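Local coordinates for effector protein HopAB2 (Pseudomonas syringae pv. tomato, PDB 3HGL) that is a secreted effector whose Pto-interacting domain, the piece in this model, is recognized by the tomato resistance protein Pto, and which suppresses plant immunity in susceptible hosts, at residues Gln14-Val17 / Asp22-His25. Residues are numbered along the deposited sequence; the frame is centred on the assembly and turned at random.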
ATOM      1  N   GLN A  14      -4.025   9.108  -1.037  1.00 29.92           N
ATOM      2  CA  GLN A  14      -4.956   9.959  -1.772  1.00 29.47           C
ATOM      3  C   GLN A  14      -5.482   9.224  -2.998  1.00 29.16           C
ATOM      4  O   GLN A  14      -6.682   9.254  -3.287  1.00 27.73           O
ATOM      5  CB  GLN A  14      -4.256  11.249  -2.213  1.00 33.36           C
ATOM      6  CG  GLN A  14      -3.814  12.140  -1.069  1.00 38.62           C
ATOM      7  CD  GLN A  14      -4.985  12.790  -0.367  1.00 43.75           C
ATOM      8  OE1 GLN A  14      -5.701  13.601  -0.955  1.00 47.57           O
ATOM      9  NE2 GLN A  14      -5.194  12.434   0.893  1.00 44.93           N
ATOM     10  N   GLN A  15      -4.581   8.560  -3.717  1.00 27.01           N
ATOM     11  CA  GLN A  15      -4.964   7.823  -4.914  1.00 27.19           C
ATOM     12  C   GLN A  15      -5.941   6.695  -4.571  1.00 27.18           C
ATOM     13  O   GLN A  15      -6.953   6.517  -5.251  1.00 27.61           O
ATOM     14  CB  GLN A  15      -3.722   7.247  -5.606  1.00 26.65           C
ATOM     15  CG  GLN A  15      -4.025   6.500  -6.902  1.00 27.98           C
ATOM     16  CD  GLN A  15      -2.771   6.093  -7.657  1.00 28.81           C
ATOM     17  OE1 GLN A  15      -1.658   6.209  -7.143  1.00 29.19           O
ATOM     18  NE2 GLN A  15      -2.949   5.601  -8.883  1.00 29.22           N
ATOM     19  N   LEU A  16      -5.638   5.940  -3.519  1.00 27.34           N
ATOM     20  CA  LEU A  16      -6.506   4.841  -3.103  1.00 28.04           C
ATOM     21  C   LEU A  16      -7.912   5.344  -2.790  1.00 28.82           C
ATOM     22  O   LEU A  16      -8.899   4.809  -3.293  1.00 30.94           O
ATOM     23  CB  LEU A  16      -5.923   4.146  -1.868  1.00 25.25           C
ATOM     24  CG  LEU A  16      -4.697   3.269  -2.148  1.00 26.17           C
ATOM     25  CD1 LEU A  16      -3.968   2.956  -0.849  1.00 23.02           C
ATOM     26  CD2 LEU A  16      -5.142   1.986  -2.853  1.00 26.51           C
ATOM     27  N   VAL A  17      -7.992   6.369  -1.950  1.00 31.10           N
ATOM     28  CA  VAL A  17      -9.272   6.945  -1.563  1.00 32.89           C
ATOM     29  C   VAL A  17     -10.020   7.441  -2.797  1.00 33.62           C
ATOM     30  O   VAL A  17     -11.190   7.118  -2.999  1.00 33.16           O
ATOM     31  CB  VAL A  17      -9.076   8.122  -0.576  1.00 34.07           C
ATOM     32  CG1 VAL A  17     -10.422   8.742  -0.219  1.00 37.29           C
ATOM     33  CG2 VAL A  17      -8.368   7.633   0.684  1.00 35.49           C
ATOM     34  N   ASP A  22     -11.087   0.474  -0.387  1.00 30.48           N
ATOM     35  CA  ASP A  22     -11.412   0.394   1.035  1.00 29.04           C
ATOM     36  C   ASP A  22     -10.056   0.321   1.743  1.00 28.16           C
ATOM     37  O   ASP A  22      -9.466  -0.755   1.864  1.00 26.11           O
ATOM     38  CB  ASP A  22     -12.238  -0.868   1.307  1.00 30.14           C
ATOM     39  CG  ASP A  22     -12.346  -1.196   2.785  1.00 31.72           C
ATOM     40  OD1 ASP A  22     -12.059  -0.316   3.624  1.00 30.52           O
ATOM     41  OD2 ASP A  22     -12.735  -2.340   3.110  1.00 35.62           O
ATOM     42  N   ILE A  23      -9.555   1.464   2.205  1.00 27.02           N
ATOM     43  CA  ILE A  23      -8.240   1.475   2.832  1.00 27.00           C
ATOM     44  C   ILE A  23      -8.081   0.639   4.095  1.00 26.14           C
ATOM     45  O   ILE A  23      -6.952   0.341   4.493  1.00 24.28           O
ATOM     46  CB  ILE A  23      -7.728   2.923   3.076  1.00 29.91           C
ATOM     47  CG1 ILE A  23      -8.735   3.729   3.890  1.00 31.25           C
ATOM     48  CG2 ILE A  23      -7.467   3.602   1.738  1.00 30.14           C
ATOM     49  CD1 ILE A  23      -8.188   5.083   4.330  1.00 33.25           C
ATOM     50  N   SER A  24      -9.185   0.251   4.732  1.00 26.08           N
ATOM     51  CA  SER A  24      -9.066  -0.599   5.916  1.00 26.47           C
ATOM     52  C   SER A  24      -8.616  -1.959   5.372  1.00 25.06           C
ATOM     53  O   SER A  24      -7.793  -2.646   5.976  1.00 26.00           O
ATOM     54  CB  SER A  24     -10.408  -0.723   6.668  1.00 26.09           C
ATOM     55  OG  SER A  24     -11.382  -1.448   5.926  1.00 27.43           O
ATOM     56  N   HIS A  25      -9.147  -2.325   4.209  1.00 25.81           N
ATOM     57  CA  HIS A  25      -8.772  -3.582   3.565  1.00 24.34           C
ATOM     58  C   HIS A  25      -7.339  -3.471   3.034  1.00 23.40           C
ATOM     59  O   HIS A  25      -6.558  -4.417   3.110  1.00 22.25           O
ATOM     60  CB  HIS A  25      -9.737  -3.905   2.413  1.00 23.83           C
ATOM     61  CG  HIS A  25      -9.330  -5.093   1.590  1.00 25.21           C
ATOM     62  ND1 HIS A  25      -8.505  -4.990   0.490  1.00 24.92           N
ATOM     63  CD2 HIS A  25      -9.614  -6.410   1.723  1.00 25.65           C
ATOM     64  CE1 HIS A  25      -8.298  -6.191  -0.020  1.00 25.02           C
ATOM     65  NE2 HIS A  25      -8.959  -7.071   0.710  1.00 26.38           N
TER
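Ile23 reaches back to Leu16 and Val17, and one methyl makes the closest approach to both. Its CG2 lies 4.0 Å from CB of Leu16 and 4.3 Å from CG2 of Val17, so it sits against the root of the leucine side chain and one branch of the valine; Ile23 CD1 lies beside the same valine branch. The torsion of Ile23 explains the choice of branch: CG1 stands between the backbone N and the carbonyl carbon (chi1 55°), which turns CG2 beside the N and out toward the last turn of the preceding helix. Leu16 also points its CB at Ile23, and with its CG anti to the carbonyl carbon (chi1 -74°) CB is the nearest atom; CD1 lies just behind, 4.4 Å from Ile23 CG2, while CD2 is farther off. About 107 Å² is buried, roughly half of it on Ile23, and Val17 stays largely open to solvent at the margin.

Ile23 is the first residue of its helix, and the residue before it caps that helix. Asp22, at the N-cap, turns its side chain away from Leu16 and Val17 and takes two bonds on one oxygen. Ser24 N reaches Asp22 OD1 at 3.1 Å from well above the carboxylate plane, with a bent N-H...O angle of 141°, while Ser24 OG meets the same OD1 at 2.7 Å on the syn side and closer to the plane.

The contact joins the end of helix 5-18 to the start of helix 23-35, a helix-loop-helix connection in this all-helical Pto-interacting domain. Helix 66-80 covers it: Leu75 touches both Leu16 and Ile23, and Ala78 and Val79 pack on Ile23. Leu16 is also met by Ile48 and Phe49 of helix 43-52, to which His25 is tied through Glu45.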